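Putative sulfatase yidJ (Bacteroides fragilis, PDB 2QZU) probably hydrolyses sulfate esters as a metal-dependent member of the sulfatase family, within the alkaline phosphatase clan, although its natural substrate is not established. Local coordinates at residues I130-L135 with I170-Y175; A153-C158 with M182-T187; V435-R440 with K456-F461. All coordinates share one frame; numbering follows the deposited sequence.

Interaction 1: I130-L135 with I170-Y175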
loop_
_atom_site.group_PDB
_atom_site.type_symbol
_atom_site.label_atom_id
_atom_site.label_comp_id
_atom_site.label_asym_id
_atom_site.label_seq_id
_atom_site.Cartn_x
_atom_site.Cartn_y
_atom_site.Cartn_z
ATOM N N ILE A 130 17.130 -4.241 -19.736
ATOM C CA ILE A 130 16.824 -4.772 -18.413
ATOM C C ILE A 130 15.904 -3.796 -17.686
ATOM O O ILE A 130 16.212 -2.610 -17.593
ATOM C CB ILE A 130 18.119 -4.940 -17.572
ATOM C CG1 ILE A 130 19.106 -5.859 -18.297
ATOM C CG2 ILE A 130 17.784 -5.496 -16.196
ATOM C CD1 ILE A 130 20.481 -5.888 -17.657
ATOM N N GLY A 131 14.772 -4.282 -17.185
ATOM C CA GLY A 131 13.884 -3.397 -16.452
ATOM C C GLY A 131 12.502 -3.178 -17.024
ATOM O O GLY A 131 11.976 -4.010 -17.764
ATOM N N LYS A 132 11.922 -2.034 -16.674
ATOM C CA LYS A 132 10.579 -1.647 -17.095
ATOM C C LYS A 132 10.519 -1.184 -18.548
ATOM O O LYS A 132 11.282 -0.314 -18.965
ATOM C CB LYS A 132 10.075 -0.536 -16.169
ATOM C CG LYS A 132 8.697 -0.003 -16.496
ATOM C CD LYS A 132 8.314 1.096 -15.518
ATOM C CE LYS A 132 6.996 1.738 -15.914
ATOM N NZ LYS A 132 6.653 2.874 -15.016
ATOM N N TRP A 133 9.595 -1.771 -19.305
ATOM C CA TRP A 133 9.396 -1.458 -20.726
ATOM C C TRP A 133 8.149 -0.580 -20.887
ATOM O O TRP A 133 8.195 0.498 -21.486
ATOM C CB TRP A 133 9.229 -2.778 -21.495
ATOM C CG TRP A 133 8.949 -2.669 -22.966
ATOM C CD1 TRP A 133 7.864 -3.172 -23.630
ATOM C CD2 TRP A 133 9.800 -2.092 -23.966
ATOM N NE1 TRP A 133 7.991 -2.950 -24.983
ATOM C CE2 TRP A 133 9.171 -2.289 -25.216
ATOM C CE3 TRP A 133 11.036 -1.431 -23.927
ATOM C CZ2 TRP A 133 9.734 -1.848 -26.421
ATOM C CZ3 TRP A 133 11.602 -0.990 -25.129
ATOM C CH2 TRP A 133 10.945 -1.203 -26.358
ATOM N N HIS A 134 7.037 -1.066 -20.338
ATOM C CA HIS A 134 5.740 -0.392 -20.351
ATOM C C HIS A 134 5.312 0.185 -21.704
ATOM O O HIS A 134 4.861 1.326 -21.778
ATOM C CB HIS A 134 5.711 0.727 -19.299
ATOM C CG HIS A 134 4.329 1.084 -18.840
ATOM N ND1 HIS A 134 4.062 2.208 -18.083
ATOM C CD2 HIS A 134 3.140 0.464 -19.017
ATOM C CE1 HIS A 134 2.771 2.259 -17.816
ATOM N NE2 HIS A 134 2.185 1.211 -18.371
ATOM N N LEU A 135 5.454 -0.601 -22.768
ATOM C CA LEU A 135 5.056 -0.136 -24.091
ATOM C C LEU A 135 4.168 -1.138 -24.835
ATOM O O LEU A 135 3.956 -1.013 -26.043
ATOM C CB LEU A 135 6.299 0.203 -24.926
ATOM C CG LEU A 135 6.935 1.558 -24.586
ATOM C CD1 LEU A 135 8.309 1.659 -25.234
ATOM C CD2 LEU A 135 6.018 2.690 -25.062
ATOM N N ILE A 170 15.571 -8.994 -20.089
ATOM C CA ILE A 170 15.238 -9.316 -18.702
ATOM C C ILE A 170 14.377 -8.124 -18.318
ATOM O O ILE A 170 14.856 -7.160 -17.719
ATOM C CB ILE A 170 16.485 -9.364 -17.804
ATOM C CG1 ILE A 170 17.457 -10.423 -18.330
ATOM C CG2 ILE A 170 16.076 -9.691 -16.372
ATOM C CD1 ILE A 170 18.798 -10.433 -17.632
ATOM N N ALA A 171 13.100 -8.201 -18.666
ATOM C CA ALA A 171 12.209 -7.083 -18.435
ATOM C C ALA A 171 10.766 -7.451 -18.146
ATOM O O ALA A 171 10.395 -8.627 -18.109
ATOM C CB ALA A 171 12.263 -6.169 -19.649
ATOM N N TYR A 172 9.961 -6.414 -17.941
ATOM C CA TYR A 172 8.538 -6.566 -17.670
ATOM C C TYR A 172 7.787 -5.344 -18.210
ATOM O O TYR A 172 8.409 -4.395 -18.699
ATOM C CB TYR A 172 8.302 -6.711 -16.162
ATOM C CG TYR A 172 8.824 -5.555 -15.337
ATOM C CD1 TYR A 172 10.173 -5.469 -14.981
ATOM C CD2 TYR A 172 7.967 -4.534 -14.920
ATOM C CE1 TYR A 172 10.653 -4.391 -14.228
ATOM C CE2 TYR A 172 8.434 -3.460 -14.169
ATOM C CZ TYR A 172 9.777 -3.394 -13.827
ATOM O OH TYR A 172 10.236 -2.337 -13.076
ATOM N N GLY A 173 6.455 -5.382 -18.149
ATOM C CA GLY A 173 5.651 -4.262 -18.621
ATOM C C GLY A 173 5.724 -3.175 -17.566
ATOM O O GLY A 173 6.398 -2.164 -17.745
ATOM N N THR A 174 4.999 -3.378 -16.470
ATOM C CA THR A 174 5.044 -2.466 -15.334
ATOM C C THR A 174 4.637 -3.287 -14.116
ATOM O O THR A 174 3.848 -4.225 -14.227
ATOM C CB THR A 174 4.153 -1.204 -15.520
ATOM O OG1 THR A 174 4.531 -0.222 -14.541
ATOM C CG2 THR A 174 2.678 -1.532 -15.376
ATOM N N TYR A 175 5.211 -2.954 -12.964
ATOM C CA TYR A 175 4.979 -3.688 -11.716
ATOM C C TYR A 175 5.699 -2.853 -10.664
ATOM O O TYR A 175 6.889 -2.557 -10.825
ATOM C CB TYR A 175 5.625 -5.068 -11.837
ATOM C CG TYR A 175 5.549 -5.944 -10.611
ATOM C CD1 TYR A 175 4.508 -6.860 -10.441
ATOM C CD2 TYR A 175 6.555 -5.904 -9.649
ATOM C CE1 TYR A 175 4.483 -7.720 -9.338
ATOM C CE2 TYR A 175 6.536 -6.749 -8.554
ATOM C CZ TYR A 175 5.507 -7.655 -8.404
ATOM O OH TYR A 175 5.530 -8.517 -7.333
HETATM O O HOH W 1 6.289 1.931 -12.483
#
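Ile-130 and Ile-170 start a parallel pairing at the edge of the large mixed sheet of the sulfatase fold: Gly-131 N donates to Ile-170 O (2.9 Å), Trp-133 N to Tyr-172 O (2.9 Å) and, less surely because that oxygen is placed too close to a neighbour, Tyr-172 N to Gly-131 O. Strand 168-172 is the outermost strand at this end. At Gly-131 the chain turns a corner with a positive phi of 118°, where a side chain would jam against the preceding carbonyl oxygen, so glycine suits the place. Ile-130 and Ile-170, branched residues well suited to strands, lie on one face, and both touch helix 200-213.

Tyr-172 CG sits between its backbone N and carbonyl carbon (chi1 58°), and the ring passes under Lys-132, whose CA stands 4.0 Å from the ring centroid, over the face. Lys-132 CB packs 3.6 Å from Tyr-172 OH, which is hydrogen-bonded to Asn-229. Beyond CG the lysine runs extended beside Thr-174, so its long aliphatic part crosses a buried region before NZ forms a salt bridge with Asp-36. His-134 is held at both ring nitrogens, ND1 by Ser-76, the predicted site of 3-oxoalanine, which is unmodified here, and NE2 by Cys-98 O. Thr-174 CB covers one face of that imidazole, 4.0 Å above its centre.

Interaction 2: A153-C158 with M182-T187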
loop_
_atom_site.group_PDB
_atom_site.type_symbol
_atom_site.label_atom_id
_atom_site.label_comp_id
_atom_site.label_asym_id
_atom_site.label_seq_id
_atom_site.Cartn_x
_atom_site.Cartn_y
_atom_site.Cartn_z
ATOM N N ALA A 153 -6.089 -3.852 -16.154
ATOM C CA ALA A 153 -4.797 -4.548 -16.151
ATOM C C ALA A 153 -3.722 -3.630 -16.725
ATOM O O ALA A 153 -3.979 -2.879 -17.670
ATOM C CB ALA A 153 -4.885 -5.827 -16.976
ATOM N N TRP A 154 -2.513 -3.715 -16.173
ATOM C CA TRP A 154 -1.414 -2.851 -16.599
ATOM C C TRP A 154 -0.160 -3.537 -17.126
ATOM O O TRP A 154 0.628 -2.927 -17.848
ATOM C CB TRP A 154 -0.985 -1.954 -15.432
ATOM C CG TRP A 154 -1.970 -0.899 -15.068
ATOM C CD1 TRP A 154 -3.207 -1.080 -14.523
ATOM C CD2 TRP A 154 -1.817 0.510 -15.264
ATOM N NE1 TRP A 154 -3.839 0.131 -14.370
ATOM C CE2 TRP A 154 -3.007 1.126 -14.819
ATOM C CE3 TRP A 154 -0.788 1.316 -15.776
ATOM C CZ2 TRP A 154 -3.202 2.510 -14.869
ATOM C CZ3 TRP A 154 -0.980 2.694 -15.828
ATOM C CH2 TRP A 154 -2.179 3.275 -15.377
ATOM N N ASN A 155 0.031 -4.798 -16.761
ATOM C CA ASN A 155 1.236 -5.514 -17.143
ATOM C C ASN A 155 1.025 -6.511 -18.272
ATOM O O ASN A 155 0.030 -7.232 -18.308
ATOM C CB ASN A 155 1.798 -6.189 -15.887
ATOM C CG ASN A 155 3.127 -6.871 -16.120
ATOM O OD1 ASN A 155 4.030 -6.326 -16.754
ATOM N ND2 ASN A 155 3.260 -8.074 -15.582
ATOM N N GLU A 156 1.967 -6.529 -19.209
ATOM C CA GLU A 156 1.890 -7.431 -20.349
ATOM C C GLU A 156 3.288 -7.866 -20.793
ATOM O O GLU A 156 4.274 -7.172 -20.554
ATOM C CB GLU A 156 1.148 -6.743 -21.501
ATOM C CG GLU A 156 0.971 -7.603 -22.749
ATOM C CD GLU A 156 0.301 -8.939 -22.455
ATOM O OE1 GLU A 156 -0.893 -8.949 -22.084
ATOM O OE2 GLU A 156 0.974 -9.983 -22.592
ATOM N N TRP A 157 3.358 -9.030 -21.424
ATOM C CA TRP A 157 4.607 -9.595 -21.920
ATOM C C TRP A 157 4.981 -8.944 -23.247
ATOM O O TRP A 157 4.107 -8.507 -23.997
ATOM C CB TRP A 157 4.414 -11.107 -22.128
ATOM C CG TRP A 157 5.601 -11.864 -22.677
ATOM C CD1 TRP A 157 6.854 -11.941 -22.133
ATOM C CD2 TRP A 157 5.615 -12.719 -23.829
ATOM N NE1 TRP A 157 7.643 -12.791 -22.871
ATOM C CE2 TRP A 157 6.907 -13.284 -23.918
ATOM C CE3 TRP A 157 4.658 -13.065 -24.795
ATOM C CZ2 TRP A 157 7.270 -14.175 -24.935
ATOM C CZ3 TRP A 157 5.018 -13.951 -25.808
ATOM C CH2 TRP A 157 6.314 -14.496 -25.868
ATOM N N CYS A 158 6.278 -8.869 -23.533
ATOM C CA CYS A 158 6.734 -8.313 -24.801
ATOM C C CYS A 158 7.331 -9.477 -25.577
ATOM O O CYS A 158 8.434 -9.929 -25.274
ATOM C CB CYS A 158 7.809 -7.241 -24.597
ATOM S SG CYS A 158 8.337 -6.451 -26.150
HETATM N N MSE A 182 9.274 -8.835 -10.697
HETATM C CA MSE A 182 9.189 -9.986 -11.585
HETATM C C MSE A 182 9.759 -9.605 -12.941
HETATM O O MSE A 182 9.809 -8.423 -13.303
HETATM C CB MSE A 182 7.746 -10.501 -11.708
HETATM C CG MSE A 182 6.679 -9.446 -11.867
HETATM SE SE MSE A 182 6.608 -8.720 -13.644
HETATM C CE MSE A 182 4.968 -7.734 -13.521
ATOM N N TYR A 183 10.200 -10.614 -13.683
ATOM C CA TYR A 183 10.812 -10.403 -14.983
ATOM C C TYR A 183 10.585 -11.589 -15.896
ATOM O O TYR A 183 10.211 -12.681 -15.454
ATOM C CB TYR A 183 12.334 -10.254 -14.836
ATOM C CG TYR A 183 12.789 -9.156 -13.912
ATOM C CD1 TYR A 183 13.021 -7.866 -14.391
ATOM C CD2 TYR A 183 12.952 -9.393 -12.548
ATOM C CE1 TYR A 183 13.402 -6.838 -13.535
ATOM C CE2 TYR A 183 13.324 -8.375 -11.680
ATOM C CZ TYR A 183 13.547 -7.100 -12.177
ATOM O OH TYR A 183 13.891 -6.088 -11.316
ATOM N N TRP A 184 10.821 -11.352 -17.180
ATOM C CA TRP A 184 10.764 -12.389 -18.196
ATOM C C TRP A 184 12.179 -12.359 -18.751
ATOM O O TRP A 184 12.688 -11.281 -19.075
ATOM C CB TRP A 184 9.815 -12.022 -19.333
ATOM C CG TRP A 184 8.378 -12.332 -19.108
ATOM C CD1 TRP A 184 7.753 -13.537 -19.276
ATOM C CD2 TRP A 184 7.362 -11.396 -18.751
ATOM N NE1 TRP A 184 6.400 -13.402 -19.056
ATOM C CE2 TRP A 184 6.134 -12.096 -18.732
ATOM C CE3 TRP A 184 7.368 -10.027 -18.448
ATOM C CZ2 TRP A 184 4.923 -11.473 -18.423
ATOM C CZ3 TRP A 184 6.165 -9.406 -18.142
ATOM C CH2 TRP A 184 4.956 -10.132 -18.133
ATOM N N ASN A 185 12.821 -13.517 -18.836
ATOM C CA ASN A 185 14.159 -13.587 -19.410
ATOM C C ASN A 185 13.937 -13.679 -20.922
ATOM O O ASN A 185 12.797 -13.671 -21.382
ATOM C CB ASN A 185 14.912 -14.810 -18.879
ATOM C CG ASN A 185 14.124 -16.087 -19.032
ATOM O OD1 ASN A 185 13.777 -16.483 -20.142
ATOM N ND2 ASN A 185 13.826 -16.739 -17.914
ATOM N N THR A 186 15.013 -13.786 -21.692
ATOM C CA THR A 186 14.906 -13.817 -23.149
ATOM C C THR A 186 14.008 -14.884 -23.774
ATOM O O THR A 186 13.247 -14.585 -24.693
ATOM C CB THR A 186 16.308 -13.916 -23.799
ATOM O OG1 THR A 186 17.129 -12.840 -23.323
ATOM C CG2 THR A 186 16.204 -13.824 -25.321
ATOM N N THR A 187 14.072 -16.114 -23.280
ATOM C CA THR A 187 13.275 -17.192 -23.864
ATOM C C THR A 187 12.021 -17.637 -23.112
ATOM O O THR A 187 11.321 -18.549 -23.557
ATOM C CB THR A 187 14.145 -18.438 -24.095
ATOM O OG1 THR A 187 14.750 -18.830 -22.855
ATOM C CG2 THR A 187 15.230 -18.142 -25.115
HETATM O O HOH W 2 10.389 -13.866 -22.655
#
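Trp-157 sets its CD1 over one face of the Trp-184 indole, joining a loop between strands 126-130 and 168-172 of the sulfatase fold to the end of the short strand 182-183. The aromatic pair is oblique: the five-membered rings have centroids 4.2 Å apart and planes at 48°, so neither a parallel stack nor a T-shape results.

Trp-157 can be followed outward. Its CA already lies over the six-membered ring of Trp-184, 4.0 Å from the centroid, a CH-pi contact. CB rests 3.8 Å from Trp-184 CZ2. CG, anti to the backbone N (chi1 178°), comes near Trp-184 CE2 and NE1. CD1 makes the most intimate approach, 3.4 Å from Trp-184 CD1, and stands over the pyrrole part of that indole. NE1, a little farther on, still passes Trp-184 CD1 before its N-H turns to a water in the indole plane. Tryptophan suits this partly exposed site because one side chain offers a broad apolar surface and a donor for solvent.

Trp-184 is the more buried partner, and its own NE1 is satisfied by Arg-190 O. Asn-155 reaches it tip to tip, with amide and ring planes 39° apart and ND2 3.7 Å from Trp-184 CH2. The asparagine OD1 accepts from Thr-174 N. Beside it, Glu-156 CB points away from segment 182-187, while Glu-156 O comes near Trp-184 CZ3; its OE2 takes the N-H of Trp-157 from above the carboxylate plane while forming a salt bridge with Arg-190. At the far end, the water that accepts from Trp-157 NE1 at 3.0 Å donates to Asn-185 O at 2.7 Å.

Interaction 3: V435-R440 with K456-F461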
loop_
_atom_site.group_PDB
_atom_site.type_symbol
_atom_site.label_atom_id
_atom_site.label_comp_id
_atom_site.label_asym_id
_atom_site.label_seq_id
_atom_site.Cartn_x
_atom_site.Cartn_y
_atom_site.Cartn_z
ATOM N N VAL A 435 -6.400 28.981 -21.085
ATOM C CA VAL A 435 -5.092 29.467 -21.498
ATOM C C VAL A 435 -4.272 29.679 -20.232
ATOM O O VAL A 435 -4.717 30.336 -19.290
ATOM C CB VAL A 435 -5.193 30.805 -22.275
ATOM C CG1 VAL A 435 -3.809 31.260 -22.705
ATOM C CG2 VAL A 435 -6.087 30.630 -23.495
ATOM N N ILE A 436 -3.073 29.112 -20.211
ATOM C CA ILE A 436 -2.205 29.213 -19.051
ATOM C C ILE A 436 -0.831 29.747 -19.438
ATOM O O ILE A 436 -0.250 29.325 -20.435
ATOM C CB ILE A 436 -2.052 27.828 -18.388
ATOM C CG1 ILE A 436 -3.436 27.302 -17.991
ATOM C CG2 ILE A 436 -1.140 27.917 -17.170
ATOM C CD1 ILE A 436 -3.476 25.818 -17.698
ATOM N N LEU A 437 -0.319 30.684 -18.647
ATOM C CA LEU A 437 0.989 31.260 -18.909
ATOM C C LEU A 437 1.697 31.575 -17.599
ATOM O O LEU A 437 1.150 32.259 -16.738
ATOM C CB LEU A 437 0.861 32.539 -19.745
ATOM C CG LEU A 437 2.165 33.291 -20.040
ATOM C CD1 LEU A 437 3.125 32.387 -20.799
ATOM C CD2 LEU A 437 1.861 34.548 -20.848
ATOM N N PHE A 438 2.909 31.053 -17.450
ATOM C CA PHE A 438 3.705 31.296 -16.254
ATOM C C PHE A 438 5.041 31.917 -16.638
ATOM O O PHE A 438 5.687 31.479 -17.593
ATOM C CB PHE A 438 4.001 29.992 -15.500
ATOM C CG PHE A 438 2.791 29.327 -14.918
ATOM C CD1 PHE A 438 2.395 28.069 -15.368
ATOM C CD2 PHE A 438 2.067 29.935 -13.898
ATOM C CE1 PHE A 438 1.289 27.424 -14.803
ATOM C CE2 PHE A 438 0.965 29.306 -13.330
ATOM C CZ PHE A 438 0.575 28.047 -13.783
ATOM N N ASP A 439 5.441 32.941 -15.892
ATOM C CA ASP A 439 6.722 33.608 -16.099
ATOM C C ASP A 439 7.593 32.986 -15.013
ATOM O O ASP A 439 7.514 33.381 -13.852
ATOM C CB ASP A 439 6.587 35.114 -15.854
ATOM C CG ASP A 439 7.904 35.855 -16.019
ATOM O OD1 ASP A 439 8.973 35.243 -15.801
ATOM O OD2 ASP A 439 7.871 37.055 -16.353
ATOM N N ARG A 440 8.417 32.012 -15.385
ATOM C CA ARG A 440 9.252 31.322 -14.406
ATOM C C ARG A 440 10.378 32.149 -13.787
ATOM O O ARG A 440 10.960 31.750 -12.779
ATOM C CB ARG A 440 9.815 30.037 -15.015
ATOM C CG ARG A 440 8.739 29.082 -15.523
ATOM C CD ARG A 440 9.274 27.655 -15.624
ATOM N NE ARG A 440 10.499 27.584 -16.414
ATOM C CZ ARG A 440 10.552 27.698 -17.739
ATOM N NH1 ARG A 440 9.443 27.885 -18.446
ATOM N NH2 ARG A 440 11.722 27.640 -18.356
ATOM N N LYS A 456 -0.707 40.266 -25.408
ATOM C CA LYS A 456 0.251 40.365 -26.505
ATOM C C LYS A 456 1.147 39.132 -26.561
ATOM O O LYS A 456 1.338 38.531 -27.618
ATOM C CB LYS A 456 1.117 41.618 -26.340
ATOM C CG LYS A 456 2.098 41.849 -27.482
ATOM C CD LYS A 456 2.891 43.143 -27.310
ATOM C CE LYS A 456 3.866 43.068 -26.142
ATOM N NZ LYS A 456 4.650 44.328 -25.991
ATOM N N LEU A 457 1.692 38.769 -25.409
ATOM C CA LEU A 457 2.577 37.620 -25.293
ATOM C C LEU A 457 1.836 36.328 -25.631
ATOM O O LEU A 457 2.355 35.469 -26.348
ATOM C CB LEU A 457 3.135 37.559 -23.871
ATOM C CG LEU A 457 4.243 36.558 -23.564
ATOM C CD1 LEU A 457 5.461 36.842 -24.430
ATOM C CD2 LEU A 457 4.603 36.656 -22.091
ATOM N N THR A 458 0.615 36.202 -25.122
ATOM C CA THR A 458 -0.204 35.022 -25.367
ATOM C C THR A 458 -0.468 34.844 -26.863
ATOM O O THR A 458 -0.473 33.726 -27.375
ATOM C CB THR A 458 -1.549 35.124 -24.616
ATOM O OG1 THR A 458 -1.302 35.281 -23.213
ATOM C CG2 THR A 458 -2.377 33.869 -24.831
ATOM N N HIS A 459 -0.688 35.953 -27.562
ATOM C CA HIS A 459 -0.939 35.901 -28.995
ATOM C C HIS A 459 0.303 35.400 -29.732
ATOM O O HIS A 459 0.202 34.651 -30.706
ATOM C CB HIS A 459 -1.342 37.288 -29.508
ATOM C CG HIS A 459 -1.416 37.383 -31.001
ATOM N ND1 HIS A 459 -0.303 37.582 -31.789
ATOM C CD2 HIS A 459 -2.467 37.295 -31.849
ATOM C CE1 HIS A 459 -0.666 37.611 -33.059
ATOM N NE2 HIS A 459 -1.974 37.440 -33.124
ATOM N N THR A 460 1.473 35.813 -29.258
ATOM C CA THR A 460 2.731 35.403 -29.867
ATOM C C THR A 460 2.940 33.900 -29.688
ATOM O O THR A 460 3.286 33.194 -30.637
ATOM C CB THR A 460 3.924 36.148 -29.239
ATOM O OG1 THR A 460 3.723 37.562 -29.360
ATOM C CG2 THR A 460 5.218 35.763 -29.940
ATOM N N PHE A 461 2.729 33.412 -28.469
ATOM C CA PHE A 461 2.892 31.988 -28.201
ATOM C C PHE A 461 1.840 31.186 -28.961
ATOM O O PHE A 461 2.092 30.060 -29.379
ATOM C CB PHE A 461 2.791 31.704 -26.697
ATOM C CG PHE A 461 4.021 32.093 -25.916
ATOM C CD1 PHE A 461 5.283 31.670 -26.322
ATOM C CD2 PHE A 461 3.912 32.855 -24.758
ATOM C CE1 PHE A 461 6.423 31.995 -25.582
ATOM C CE2 PHE A 461 5.045 33.188 -24.009
ATOM C CZ PHE A 461 6.301 32.757 -24.425
#
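Leu-437 reaches from strand 435-439 to Leu-457, Thr-458 and Phe-461 of helix 456-461, and two of these three neighbours meet it at about a right angle. This is helix-on-sheet packing: the helix lies against one face of the C-terminal four-stranded antiparallel sheet, next to its edge strand 431-439. The segment axes approach to 10.1 Å with their directions 109° apart, so the helix runs across the strand, and the strand meets it mainly through one residue.

The branched tip of Leu-437 divides the work. Its chi1 (177°) sets CG anti to the backbone N, and chi2 near 60° then turns CD1 and CD2 to different partners. CD2 meets Leu-457 CD2 at 3.7 Å, the two leucines crossing nearly perpendicularly. CD1 instead goes to the ring of Phe-461, 3.8 Å from CE2, again crosswise. Leu-457 and Phe-461 are four residues apart, one helical turn, and therefore point to the same side of the helix; the backbone bond from Phe-461 N to Leu-457 O belongs to that turn. A leucine fits because its forked end can serve both at once.

Thr-458 slides past Leu-437 in the opposite direction, its OG1 4.0 Å from Leu-437 CD2. That hydroxyl is hydrogen-bonded to Gln-454 O, the carbonyl one turn earlier, which lets a polar residue sit beside apolar ones. Tyr-423 of the adjoining strand 421-428 extends the apolar floor, meeting Phe-461, Thr-458 and Val-435. Val-435, two residues before Leu-437 and on the same face of the strand, crosses Thr-458 obliquely, with Val-435 CG1 3.7 Å from the threonine methyl, Thr-458 CG2.

How the interactions relate
Interactions 1 and 2 form one continuous region, with centres about 6 Å apart, and their segments alternate along the chain: 130-135, 153-158, 170-175, 182-187. They meet directly, Trp-184 N probably donating to Ala-171 O, so the loop and the segment at 182-187 pack against edge strand 168-172 and the residues that follow it; interaction 1 also reaches the predicted modification site Ser-76 through His-134. Interaction 3 comes later in the chain and on the opposite side of its centre, about 38 Å from interaction 1 and 44 Å from interaction 2, centre to centre. Two contacts thus belong to the edge of the large sheet and one to the separate C-terminal antiparallel sheet and its helix 455-471.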